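Local coordinates for protein xylooligosaccharide oxidase (Myceliophthora thermophila, PDB 5L6G) that oxidises the C1 hydroxyl of xylooligosaccharides and related sugars to lactones with a bicovalently bound FAD, passing the electrons to oxygen to give hydrogen peroxide, at residues K251-L256 with F409-Y414; Q257-L260 with G264-E267; Y343-V348 with G431-F436. All blocks are in the same frame, centred on the assembly; numbering follows the deposited sequence.

Interaction 1. Residues K251-L256 with F409-Y414. With XYP (beta-D-xylopyranose), chain H.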
ATOM      1  N   LYS A 251      15.656   2.371 -24.463  1.00 16.49           N
ATOM      2  CA  LYS A 251      15.573   3.723 -25.012  1.00 17.65           C
ATOM      3  C   LYS A 251      14.310   4.430 -24.526  1.00 16.74           C
ATOM      4  O   LYS A 251      14.326   5.645 -24.240  1.00 16.59           O
ATOM      5  CB  LYS A 251      15.595   3.667 -26.535  1.00 19.53           C
ATOM      6  CG  LYS A 251      16.947   3.274 -27.116  1.00 21.50           C
ATOM      7  CD  LYS A 251      16.857   2.945 -28.601  1.00 23.67           C
ATOM      8  CE  LYS A 251      16.436   4.160 -29.415  1.00 25.50           C
ATOM      9  NZ  LYS A 251      15.823   3.778 -30.724  1.00 27.65           N
ATOM     10  N   GLY A 252      13.230   3.662 -24.411  1.00 15.65           N
ATOM     11  CA  GLY A 252      11.939   4.204 -23.980  1.00 15.04           C
ATOM     12  C   GLY A 252      11.953   4.619 -22.533  1.00 14.28           C
ATOM     13  O   GLY A 252      11.557   5.722 -22.167  1.00 13.70           O
ATOM     14  N   TRP A 253      12.440   3.721 -21.692  1.00 13.79           N
ATOM     15  CA  TRP A 253      12.526   3.978 -20.281  1.00 13.41           C
ATOM     16  C   TRP A 253      13.555   5.049 -20.012  1.00 13.35           C
ATOM     17  O   TRP A 253      13.342   5.894 -19.150  1.00 13.17           O
ATOM     18  CB  TRP A 253      12.894   2.676 -19.564  1.00 13.50           C
ATOM     19  CG  TRP A 253      12.695   2.617 -18.102  1.00 13.43           C
ATOM     20  CD1 TRP A 253      12.723   3.637 -17.196  1.00 13.79           C
ATOM     21  CD2 TRP A 253      12.508   1.422 -17.353  1.00 13.40           C
ATOM     22  NE1 TRP A 253      12.536   3.145 -15.928  1.00 13.77           N
ATOM     23  CE2 TRP A 253      12.423   1.781 -16.000  1.00 13.36           C
ATOM     24  CE3 TRP A 253      12.415   0.070 -17.706  1.00 13.50           C
ATOM     25  CZ2 TRP A 253      12.229   0.839 -14.989  1.00 13.24           C
ATOM     26  CZ3 TRP A 253      12.237  -0.866 -16.713  1.00 13.36           C
ATOM     27  CH2 TRP A 253      12.128  -0.478 -15.367  1.00 13.20           C
ATOM     28  N   GLY A 254      14.668   5.025 -20.747  1.00 13.37           N
ATOM     29  CA  GLY A 254      15.726   6.014 -20.556  1.00 13.51           C
ATOM     30  C   GLY A 254      15.166   7.407 -20.796  1.00 13.74           C
ATOM     31  O   GLY A 254      15.443   8.344 -20.028  1.00 13.77           O
ATOM     32  N   ALA A 255      14.371   7.546 -21.861  1.00 13.67           N
ATOM     33  CA  ALA A 255      13.732   8.815 -22.157  1.00 14.02           C
ATOM     34  C   ALA A 255      12.741   9.193 -21.066  1.00 13.76           C
ATOM     35  O   ALA A 255      12.690  10.347 -20.659  1.00 13.62           O
ATOM     36  CB  ALA A 255      13.016   8.764 -23.487  1.00 14.49           C
ATOM     37  N   LEU A 256      11.939   8.218 -20.641  1.00 13.24           N
ATOM     38  CA  LEU A 256      10.883   8.474 -19.686  1.00 13.30           C
ATOM     39  C   LEU A 256      11.443   8.957 -18.346  1.00 13.40           C
ATOM     40  O   LEU A 256      10.921   9.906 -17.749  1.00 13.33           O
ATOM     41  CB  LEU A 256      10.042   7.219 -19.486  1.00 13.06           C
ATOM     42  CG  LEU A 256       8.802   7.304 -18.593  1.00 12.79           C
ATOM     43  CD1 LEU A 256       7.737   8.207 -19.210  1.00 13.20           C
ATOM     44  CD2 LEU A 256       8.275   5.903 -18.391  1.00 12.63           C
ATOM     45  N   PHE A 409      10.984   6.139  -8.876  1.00 10.23           N
ATOM     46  CA  PHE A 409      10.055   5.117  -9.356  1.00 10.02           C
ATOM     47  C   PHE A 409       9.692   4.181  -8.222  1.00 10.02           C
ATOM     48  O   PHE A 409      10.543   3.792  -7.424  1.00 10.35           O
ATOM     49  CB  PHE A 409      10.667   4.237 -10.454  1.00  9.94           C
ATOM     50  CG  PHE A 409      10.952   4.956 -11.735  1.00 10.15           C
ATOM     51  CD1 PHE A 409       9.952   5.655 -12.387  1.00 10.11           C
ATOM     52  CD2 PHE A 409      12.220   4.932 -12.286  1.00 10.26           C
ATOM     53  CE1 PHE A 409      10.204   6.301 -13.569  1.00 10.50           C
ATOM     54  CE2 PHE A 409      12.486   5.602 -13.455  1.00 10.62           C
ATOM     55  CZ  PHE A 409      11.474   6.278 -14.110  1.00 10.78           C
ATOM     56  N   LEU A 410       8.422   3.814  -8.201  1.00 10.15           N
ATOM     57  CA  LEU A 410       7.896   2.754  -7.369  1.00 10.12           C
ATOM     58  C   LEU A 410       7.388   1.632  -8.254  1.00 10.05           C
ATOM     59  O   LEU A 410       6.718   1.853  -9.280  1.00 10.12           O
ATOM     60  CB  LEU A 410       6.762   3.299  -6.514  1.00 10.33           C
ATOM     61  CG  LEU A 410       5.897   2.359  -5.707  1.00 10.27           C
ATOM     62  CD1 LEU A 410       6.762   1.719  -4.638  1.00 10.45           C
ATOM     63  CD2 LEU A 410       4.712   3.119  -5.096  1.00 10.42           C
ATOM     64  N   TYR A 411       7.671   0.410  -7.837  1.00 10.03           N
ATOM     65  CA  TYR A 411       7.372  -0.747  -8.651  1.00 10.27           C
ATOM     66  C   TYR A 411       6.554  -1.771  -7.894  1.00 10.68           C
ATOM     67  O   TYR A 411       6.797  -2.015  -6.703  1.00 11.24           O
ATOM     68  CB  TYR A 411       8.646  -1.455  -9.064  1.00 10.08           C
ATOM     69  CG  TYR A 411       9.703  -0.643  -9.772  1.00 10.04           C
ATOM     70  CD1 TYR A 411      10.477   0.288  -9.080  1.00 10.21           C
ATOM     71  CD2 TYR A 411       9.976  -0.852 -11.107  1.00 10.26           C
ATOM     72  CE1 TYR A 411      11.498   0.983  -9.687  1.00 10.36           C
ATOM     73  CE2 TYR A 411      10.998  -0.163 -11.738  1.00 10.55           C
ATOM     74  CZ  TYR A 411      11.761   0.752 -11.028  1.00 10.52           C
ATOM     75  OH  TYR A 411      12.771   1.450 -11.639  1.00 10.84           O
ATOM     76  N   GLU A 412       5.617  -2.382  -8.615  1.00 11.02           N
ATOM     77  CA  GLU A 412       4.942  -3.568  -8.166  1.00 11.75           C
ATOM     78  C   GLU A 412       5.229  -4.652  -9.204  1.00 11.64           C
ATOM     79  O   GLU A 412       4.996  -4.439 -10.395  1.00 11.59           O
ATOM     80  CB  GLU A 412       3.432  -3.365  -8.062  1.00 12.01           C
ATOM     81  CG  GLU A 412       2.727  -4.563  -7.442  1.00 12.91           C
ATOM     82  CD  GLU A 412       1.217  -4.413  -7.379  1.00 14.06           C
ATOM     83  OE1 GLU A 412       0.659  -3.444  -7.969  1.00 14.20           O
ATOM     84  OE2 GLU A 412       0.587  -5.295  -6.756  1.00 15.39           O
ATOM     85  N   LEU A 413       5.738  -5.789  -8.737  1.00 11.70           N
ATOM     86  CA  LEU A 413       5.951  -6.959  -9.574  1.00 12.32           C
ATOM     87  C   LEU A 413       5.052  -8.057  -9.044  1.00 12.31           C
ATOM     88  O   LEU A 413       5.067  -8.363  -7.870  1.00 11.83           O
ATOM     89  CB  LEU A 413       7.411  -7.420  -9.576  1.00 12.97           C
ATOM     90  CG  LEU A 413       8.521  -6.462 -10.047  1.00 13.69           C
ATOM     91  CD1 LEU A 413       8.914  -5.478  -8.968  1.00 14.24           C
ATOM     92  CD2 LEU A 413       9.756  -7.233 -10.499  1.00 14.41           C
ATOM     93  N   TYR A 414       4.257  -8.646  -9.927  1.00 12.63           N
ATOM     94  CA  TYR A 414       3.142  -9.486  -9.505  1.00 12.64           C
ATOM     95  C   TYR A 414       3.107 -10.718 -10.370  1.00 12.81           C
ATOM     96  O   TYR A 414       3.115 -10.622 -11.590  1.00 13.46           O
ATOM     97  CB  TYR A 414       1.850  -8.701  -9.655  1.00 12.53           C
ATOM     98  CG  TYR A 414       0.682  -9.152  -8.813  1.00 12.61           C
ATOM     99  CD1 TYR A 414       0.461  -8.601  -7.556  1.00 12.37           C
ATOM    100  CD2 TYR A 414      -0.249 -10.057  -9.294  1.00 13.05           C
ATOM    101  CE1 TYR A 414      -0.626  -8.976  -6.786  1.00 12.60           C
ATOM    102  CE2 TYR A 414      -1.349 -10.435  -8.522  1.00 13.16           C
ATOM    103  CZ  TYR A 414      -1.528  -9.872  -7.272  1.00 12.87           C
ATOM    104  OH  TYR A 414      -2.615 -10.194  -6.506  1.00 12.80           O
TER
HETATM  105  O1  XYP H 509      -0.653  -0.943  -7.446  1.00 35.63           O
HETATM  106  C1  XYP H 509      -1.867  -1.689  -7.474  1.00 32.88           C
HETATM  107  C2  XYP H 509      -2.590  -1.418  -8.792  1.00 32.75           C
HETATM  108  C3  XYP H 509      -3.790  -2.341  -8.963  1.00 33.05           C
HETATM  109  C4  XYP H 509      -3.368  -3.794  -8.768  1.00 32.92           C
HETATM  110  C5  XYP H 509      -2.627  -3.975  -7.437  1.00 32.40           C
HETATM  111  O2  XYP H 509      -3.023  -0.058  -8.783  1.00 27.57           O
HETATM  112  O3  XYP H 509      -4.428  -2.115 -10.231  1.00 34.47           O
HETATM  113  O4  XYP H 509      -4.525  -4.638  -8.729  1.00 31.47           O
HETATM  114  O5  XYP H 509      -1.543  -3.060  -7.311  1.00 34.32           O

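Interaction 2. Residues Q257-L260 with G264-E267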
ATOM      1  N   GLN A 257      12.488   8.294 -17.846  1.00 13.37           N
ATOM      2  CA  GLN A 257      13.066   8.716 -16.575  1.00 13.22           C
ATOM      3  C   GLN A 257      13.711  10.087 -16.653  1.00 13.67           C
ATOM      4  O   GLN A 257      13.615  10.865 -15.702  1.00 13.67           O
ATOM      5  CB  GLN A 257      14.055   7.688 -16.027  1.00 13.15           C
ATOM      6  CG  GLN A 257      15.362   7.548 -16.754  1.00 13.55           C
ATOM      7  CD  GLN A 257      16.183   6.410 -16.193  1.00 13.51           C
ATOM      8  OE1 GLN A 257      15.723   5.668 -15.302  1.00 13.07           O
ATOM      9  NE2 GLN A 257      17.413   6.259 -16.706  1.00 13.85           N
ATOM     10  N   GLU A 258      14.376  10.381 -17.766  1.00 14.12           N
ATOM     11  CA  GLU A 258      14.980  11.688 -17.953  1.00 14.94           C
ATOM     12  C   GLU A 258      13.882  12.772 -17.979  1.00 14.76           C
ATOM     13  O   GLU A 258      14.007  13.807 -17.317  1.00 14.99           O
ATOM     14  CB  GLU A 258      15.847  11.684 -19.225  1.00 15.80           C
ATOM     15  CG  GLU A 258      16.648  12.938 -19.456  1.00 17.01           C
ATOM     16  CD  GLU A 258      17.493  12.877 -20.726  1.00 18.10           C
ATOM     17  OE1 GLU A 258      17.985  11.780 -21.071  1.00 18.46           O
ATOM     18  OE2 GLU A 258      17.681  13.953 -21.353  1.00 19.53           O
ATOM     19  N   TRP A 259      12.786  12.494 -18.680  1.00 14.28           N
ATOM     20  CA  TRP A 259      11.636  13.405 -18.718  1.00 14.33           C
ATOM     21  C   TRP A 259      11.085  13.641 -17.304  1.00 14.04           C
ATOM     22  O   TRP A 259      10.885  14.773 -16.899  1.00 14.31           O
ATOM     23  CB  TRP A 259      10.559  12.828 -19.628  1.00 14.18           C
ATOM     24  CG  TRP A 259       9.239  13.510 -19.645  1.00 14.29           C
ATOM     25  CD1 TRP A 259       8.900  14.642 -20.336  1.00 14.94           C
ATOM     26  CD2 TRP A 259       8.058  13.088 -18.959  1.00 13.90           C
ATOM     27  NE1 TRP A 259       7.568  14.949 -20.108  1.00 14.90           N
ATOM     28  CE2 TRP A 259       7.037  14.011 -19.268  1.00 14.31           C
ATOM     29  CE3 TRP A 259       7.764  12.010 -18.118  1.00 13.32           C
ATOM     30  CZ2 TRP A 259       5.742  13.891 -18.760  1.00 14.23           C
ATOM     31  CZ3 TRP A 259       6.487  11.890 -17.605  1.00 13.17           C
ATOM     32  CH2 TRP A 259       5.484  12.822 -17.938  1.00 13.59           C
ATOM     33  N   LEU A 260      10.865  12.573 -16.551  1.00 13.57           N
ATOM     34  CA  LEU A 260      10.281  12.707 -15.215  1.00 13.41           C
ATOM     35  C   LEU A 260      11.231  13.461 -14.288  1.00 13.82           C
ATOM     36  O   LEU A 260      10.848  14.394 -13.590  1.00 14.18           O
ATOM     37  CB  LEU A 260       9.954  11.334 -14.619  1.00 12.75           C
ATOM     38  CG  LEU A 260       9.263  11.311 -13.251  1.00 12.64           C
ATOM     39  CD1 LEU A 260       7.909  11.987 -13.297  1.00 12.88           C
ATOM     40  CD2 LEU A 260       9.128   9.878 -12.785  1.00 12.26           C
ATOM     41  N   GLY A 264       9.164  16.995 -16.242  1.00 16.04           N
ATOM     42  CA  GLY A 264       8.286  16.918 -17.393  1.00 16.10           C
ATOM     43  C   GLY A 264       6.831  16.642 -17.036  1.00 15.75           C
ATOM     44  O   GLY A 264       5.922  17.015 -17.773  1.00 15.99           O
ATOM     45  N   MET A 265       6.615  15.954 -15.923  1.00 15.20           N
ATOM     46  CA  MET A 265       5.265  15.549 -15.517  1.00 14.88           C
ATOM     47  C   MET A 265       4.606  16.606 -14.645  1.00 15.10           C
ATOM     48  O   MET A 265       5.061  16.876 -13.547  1.00 14.82           O
ATOM     49  CB  MET A 265       5.281  14.191 -14.794  1.00 14.29           C
ATOM     50  CG  MET A 265       3.895  13.566 -14.738  1.00 14.26           C
ATOM     51  SD  MET A 265       3.778  11.792 -14.443  1.00 14.20           S
ATOM     52  CE  MET A 265       3.812  11.786 -12.673  1.00 13.46           C
ATOM     53  N   PRO A 266       3.512  17.194 -15.124  1.00 15.46           N
ATOM     54  CA  PRO A 266       2.954  18.277 -14.333  1.00 16.20           C
ATOM     55  C   PRO A 266       2.204  17.746 -13.114  1.00 16.03           C
ATOM     56  O   PRO A 266       1.854  16.551 -13.055  1.00 15.21           O
ATOM     57  CB  PRO A 266       2.042  18.991 -15.330  1.00 16.80           C
ATOM     58  CG  PRO A 266       1.610  17.897 -16.244  1.00 16.46           C
ATOM     59  CD  PRO A 266       2.837  17.065 -16.424  1.00 15.89           C
ATOM     60  N   GLU A 267       1.984  18.620 -12.143  1.00 16.63           N
ATOM     61  CA  GLU A 267       1.364  18.220 -10.890  1.00 16.78           C
ATOM     62  C   GLU A 267       0.033  17.504 -11.092  1.00 16.40           C
ATOM     63  O   GLU A 267      -0.252  16.554 -10.375  1.00 15.90           O
ATOM     64  CB  GLU A 267       1.166  19.425  -9.968  1.00 18.08           C
ATOM     65  CG  GLU A 267       2.465  20.039  -9.469  1.00 18.91           C
ATOM     66  CD  GLU A 267       2.257  21.092  -8.398  1.00 20.65           C
ATOM     67  OE1 GLU A 267       1.140  21.185  -7.831  1.00 21.52           O
ATOM     68  OE2 GLU A 267       3.222  21.830  -8.113  1.00 21.90           O
TER
HETATM   69  O   HOH W   1       6.180  17.459 -20.436  1.00 17.29           O
HETATM   70  O   HOH W   2       8.293  15.548 -13.482  1.00 14.02           O

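Interaction 3. Residues Y343-V348 with G431-F436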
ATOM      1  N   TYR A 343       2.650 -14.472  -6.113  1.00 10.60           N
ATOM      2  CA  TYR A 343       3.838 -13.958  -5.453  1.00 10.26           C
ATOM      3  C   TYR A 343       4.060 -12.547  -5.961  1.00 10.19           C
ATOM      4  O   TYR A 343       3.750 -12.265  -7.095  1.00 10.36           O
ATOM      5  CB  TYR A 343       5.069 -14.822  -5.740  1.00 10.27           C
ATOM      6  CG  TYR A 343       6.324 -14.304  -5.074  1.00  9.91           C
ATOM      7  CD1 TYR A 343       6.348 -14.031  -3.729  1.00  9.72           C
ATOM      8  CD2 TYR A 343       7.496 -14.106  -5.789  1.00  9.93           C
ATOM      9  CE1 TYR A 343       7.493 -13.560  -3.102  1.00  9.63           C
ATOM     10  CE2 TYR A 343       8.653 -13.643  -5.169  1.00  9.78           C
ATOM     11  CZ  TYR A 343       8.639 -13.371  -3.814  1.00  9.72           C
ATOM     12  OH  TYR A 343       9.766 -12.898  -3.158  1.00  9.78           O
ATOM     13  N   SER A 344       4.569 -11.669  -5.105  1.00 10.19           N
ATOM     14  CA  SER A 344       4.801 -10.290  -5.507  1.00 10.03           C
ATOM     15  C   SER A 344       6.047  -9.722  -4.870  1.00 10.16           C
ATOM     16  O   SER A 344       6.465 -10.145  -3.794  1.00 10.23           O
ATOM     17  CB  SER A 344       3.581  -9.432  -5.172  1.00  9.91           C
ATOM     18  OG  SER A 344       3.818  -8.064  -5.406  1.00  9.95           O
ATOM     19  N   LYS A 345       6.678  -8.804  -5.590  1.00 10.05           N
ATOM     20  CA  LYS A 345       7.814  -8.068  -5.081  1.00  9.96           C
ATOM     21  C   LYS A 345       7.585  -6.599  -5.392  1.00  9.93           C
ATOM     22  O   LYS A 345       6.676  -6.217  -6.174  1.00 10.02           O
ATOM     23  CB  LYS A 345       9.125  -8.561  -5.704  1.00 10.08           C
ATOM     24  CG  LYS A 345       9.462 -10.012  -5.414  1.00 10.25           C
ATOM     25  CD  LYS A 345      10.868 -10.415  -5.860  1.00 10.40           C
ATOM     26  CE  LYS A 345      11.968 -10.027  -4.877  1.00 10.55           C
ATOM     27  NZ  LYS A 345      12.083 -10.883  -3.659  1.00 10.77           N
ATOM     28  N   SER A 346       8.383  -5.769  -4.737  1.00  9.98           N
ATOM     29  CA  SER A 346       8.371  -4.357  -4.999  1.00 10.02           C
ATOM     30  C   SER A 346       9.777  -3.816  -5.054  1.00 10.10           C
ATOM     31  O   SER A 346      10.762  -4.507  -4.700  1.00 10.22           O
ATOM     32  CB  SER A 346       7.612  -3.657  -3.873  1.00  9.99           C
ATOM     33  OG  SER A 346       8.408  -3.580  -2.715  1.00 10.31           O
ATOM     34  N   LEU A 347       9.860  -2.572  -5.498  1.00  9.92           N
ATOM     35  CA  LEU A 347      11.070  -1.822  -5.471  1.00 10.46           C
ATOM     36  C   LEU A 347      10.718  -0.346  -5.456  1.00 10.46           C
ATOM     37  O   LEU A 347       9.642   0.071  -5.911  1.00 10.12           O
ATOM     38  CB  LEU A 347      11.919  -2.069  -6.729  1.00 11.05           C
ATOM     39  CG  LEU A 347      12.988  -3.148  -6.777  1.00 11.67           C
ATOM     40  CD1 LEU A 347      13.599  -3.107  -8.169  1.00 12.05           C
ATOM     41  CD2 LEU A 347      14.071  -2.947  -5.754  1.00 11.93           C
ATOM     42  N   VAL A 348      11.656   0.412  -4.912  1.00 10.82           N
ATOM     43  CA  VAL A 348      11.745   1.845  -5.101  1.00 10.68           C
ATOM     44  C   VAL A 348      13.150   2.056  -5.628  1.00 10.62           C
ATOM     45  O   VAL A 348      14.106   1.486  -5.097  1.00 10.66           O
ATOM     46  CB  VAL A 348      11.567   2.597  -3.781  1.00 10.85           C
ATOM     47  CG1 VAL A 348      11.774   4.097  -3.972  1.00 11.10           C
ATOM     48  CG2 VAL A 348      10.178   2.321  -3.217  1.00 10.70           C
ATOM     49  N   GLY A 431      14.780 -13.004  -9.702  1.00 11.99           N
ATOM     50  CA  GLY A 431      15.796 -12.744 -10.690  1.00 12.14           C
ATOM     51  C   GLY A 431      15.606 -11.359 -11.293  1.00 12.13           C
ATOM     52  O   GLY A 431      16.577 -10.659 -11.583  1.00 11.91           O
ATOM     53  N   TRP A 432      14.354 -10.961 -11.465  1.00 11.83           N
ATOM     54  CA  TRP A 432      14.070  -9.658 -12.051  1.00 12.05           C
ATOM     55  C   TRP A 432      14.552  -8.556 -11.119  1.00 12.19           C
ATOM     56  O   TRP A 432      15.189  -7.601 -11.558  1.00 12.54           O
ATOM     57  CB  TRP A 432      12.575  -9.479 -12.323  1.00 11.72           C
ATOM     58  CG  TRP A 432      12.308  -8.595 -13.494  1.00 11.75           C
ATOM     59  CD1 TRP A 432      13.185  -7.776 -14.109  1.00 11.97           C
ATOM     60  CD2 TRP A 432      11.069  -8.458 -14.186  1.00 11.77           C
ATOM     61  NE1 TRP A 432      12.579  -7.136 -15.178  1.00 12.23           N
ATOM     62  CE2 TRP A 432      11.274  -7.543 -15.240  1.00 11.99           C
ATOM     63  CE3 TRP A 432       9.813  -9.036 -14.032  1.00 11.68           C
ATOM     64  CZ2 TRP A 432      10.265  -7.193 -16.132  1.00 12.17           C
ATOM     65  CZ3 TRP A 432       8.807  -8.676 -14.912  1.00 12.06           C
ATOM     66  CH2 TRP A 432       9.038  -7.771 -15.948  1.00 12.10           C
ATOM     67  N   VAL A 433      14.290  -8.709  -9.820  1.00 12.30           N
ATOM     68  CA  VAL A 433      14.740  -7.703  -8.866  1.00 12.62           C
ATOM     69  C   VAL A 433      16.275  -7.617  -8.831  1.00 13.41           C
ATOM     70  O   VAL A 433      16.842  -6.519  -8.813  1.00 13.02           O
ATOM     71  CB  VAL A 433      14.123  -7.923  -7.469  1.00 12.26           C
ATOM     72  CG1 VAL A 433      14.807  -7.067  -6.433  1.00 12.31           C
ATOM     73  CG2 VAL A 433      12.647  -7.577  -7.516  1.00 11.97           C
ATOM     74  N   HIS A 434      16.932  -8.769  -8.882  1.00 14.65           N
ATOM     75  CA  HIS A 434      18.391  -8.820  -8.974  1.00 16.60           C
ATOM     76  C   HIS A 434      18.952  -8.011 -10.153  1.00 15.37           C
ATOM     77  O   HIS A 434      20.011  -7.419 -10.044  1.00 14.87           O
ATOM     78  CB  HIS A 434      18.864 -10.252  -9.083  1.00 19.03           C
ATOM     79  CG  HIS A 434      20.342 -10.416  -8.909  1.00 23.01           C
ATOM     80  ND1 HIS A 434      20.937 -10.497  -7.668  1.00 25.20           N
ATOM     81  CD2 HIS A 434      21.339 -10.561  -9.815  1.00 25.71           C
ATOM     82  CE1 HIS A 434      22.241 -10.662  -7.816  1.00 26.56           C
ATOM     83  NE2 HIS A 434      22.511 -10.708  -9.108  1.00 26.88           N
ATOM     84  N   ALA A 435      18.234  -7.979 -11.272  1.00 14.65           N
ATOM     85  CA  ALA A 435      18.660  -7.194 -12.430  1.00 14.48           C
ATOM     86  C   ALA A 435      18.709  -5.699 -12.099  1.00 13.90           C
ATOM     87  O   ALA A 435      19.511  -4.965 -12.678  1.00 14.21           O
ATOM     88  CB  ALA A 435      17.744  -7.435 -13.635  1.00 14.36           C
ATOM     89  N   PHE A 436      17.854  -5.242 -11.191  1.00 13.12           N
ATOM     90  CA  PHE A 436      17.900  -3.848 -10.739  1.00 12.82           C
ATOM     91  C   PHE A 436      19.003  -3.657  -9.705  1.00 13.24           C
ATOM     92  O   PHE A 436      19.864  -2.777  -9.829  1.00 13.32           O
ATOM     93  CB  PHE A 436      16.572  -3.393 -10.100  1.00 12.43           C
ATOM     94  CG  PHE A 436      15.386  -3.324 -11.036  1.00 11.96           C
ATOM     95  CD1 PHE A 436      14.647  -4.458 -11.342  1.00 11.73           C
ATOM     96  CD2 PHE A 436      14.949  -2.096 -11.537  1.00 11.83           C
ATOM     97  CE1 PHE A 436      13.528  -4.384 -12.137  1.00 11.50           C
ATOM     98  CE2 PHE A 436      13.828  -2.010 -12.336  1.00 11.64           C
ATOM     99  CZ  PHE A 436      13.115  -3.149 -12.648  1.00 11.69           C
TER

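Interaction 1. Residues K251-L256 with F409-Y414
W253 reaches F409 and Y411 because its CG stands anti to the backbone N (chi1 -164°), which throws the indole out from the helix; F409 and Y411 leave the strand on the helix side, and CG beside the backbone N in both (chi1 -67° in F409) sets where each ring lies. The pyrrole side of the indole goes to F409 and the benzene side to Y411. With F409 the result is an offset edge-to-face stack: the five-membered ring of W253 turns its edge to the phenyl face, the centroids lie 5.2 Å apart and the planes stand at 79°. W253 NE1 comes 3.5 Å from F409 CE2. Further along the same indole, W253 CZ2 lies 3.4 Å from Y411 OH and 3.6 Å from Y411 CE2, and here two rims meet, each near the plane of the other ring. Y411 OH and T349 OG1, on the adjoining strand, are hydrogen-bonded, which helps fix where the phenol ends. All of this happens where helix 246-261 lies on one face of the eight-stranded antiparallel sheet of this FAD-linked oxidase, with I379 of the sheet and L357, V360 and W364 of helix 354-368 also packed on the indole. E412, between Y411 and L413, faces the other way, into the substrate site. Its extended chain carries the carboxylate to the bound xylose, whose O1 hydroxyl donates to E412 OE1 at 2.9 Å, though the exact place of that oxygen is doubtful. E412 OE2 is hydrogen-bonded to Y96 OH, while T154, R272 and Y451 hold the same sugar.

Interaction 2. Residues Q257-L260 with G264-E267
G264 O takes a hydrogen bond of 2.7 Å from water 1, and that same water accepts the indole N-H of W259 at 2.9 Å from NE1, so one solvent molecule ties the side chain to the backbone that folds over it. A second water bridges backbone to backbone, donating to L260 O and accepting from M265 N at 3.0 Å. G264 N bonds W259 O directly, at 2.9 Å. This i to i+5 link lies where helix 246-261 ends and the chain turns toward strand 269-275, the strand that carries the substrate-binding R272. W259 CG stands anti to the backbone N (chi1 172°), which carries the indole to where the turn doubles back across it: G264 CA sits over one face of the five-membered ring, a CH-pi contact 3.7 Å from its centroid and 21° off the normal. A beta carbon on G264 would run into W259 NE1. M265 continues along the benzene side, its CB 3.4 Å from W259 CH2, and its SD makes an oblique Met-aromatic contact. L260 lies alongside M265, pointing the same way, with L260 CD1 3.7 Å from M265 CB; M381 of the sheet packs on both residues.

Interaction 3. Residues Y343-V348 with G431-F436
L347 CD1 sits over one face of the F436 ring, offset toward the rim, and comes 3.4 Å from F436 CG. It is a CH-pi contact: the methyl lies 3.7 Å from the ring centroid and 26° off the normal. L347 CD2 lies beside V433 CG1, 4.2 Å away, a looser contact. V433 meets K345 as well, through its second methyl: V433 CG2 touches the lysine's aliphatic chain at both CD and CE, 3.7 Å from K345 CE. F436 CG is anti to its carbonyl carbon (chi1 -66°), which turns the ring toward the strand.

The axes of segments 343-348 and 431-436 run nearly parallel, 10° apart, and approach to 9.6 Å, as helix 426-437 lies flat on the antiparallel sheet along strand 341-349. The helix follows strand 409-417, which neighbours 341-349; F436 also meets Y411 of that strand edge-to-face and touches V360 of helix 354-368.

Beyond the apolar layer, K345 bends at its last two torsions to where NZ donates a hydrogen bond to Y343 OH, 3.1 Å away, and enters salt bridges with D453 and D430. The ammonium is buried, and these two carboxylates probably offset the cost of its charge. D453 also bonds Y343 OH, so lysine and aspartate together position the phenol, whose residue lines a xylose-binding pocket. A methionine in place of K345 would probably leave the carboxylates of D453 and D430 without their positive mate and take from Y343 OH the hydrogen bond that NZ gives it. L429, one helical turn back from V433, packs on both Y343 and K345.

In the fold
From the N terminus, helix 246-261 comes first and supplies both interaction 1 and interaction 2. Interaction 2 closes at once, a short turn from the helix end into the segment 264-267. Interaction 1 closes much later, when strand 409-417 returns to the helix, so interaction 2 nests inside its loop; the two touch where F409 packs on Q257 and L260. Interaction 3 opens within that same loop, at strand 341-349, but closes beyond it on helix 426-437, and therefore crosses interaction 1. Neighbouring strands 341-349 and 409-417 join the two, and Y411 meets F436 between them. Interactions 1 and 3 tie helices 246-261 and 426-437 to the same sheet; interaction 2 joins helix end to loop.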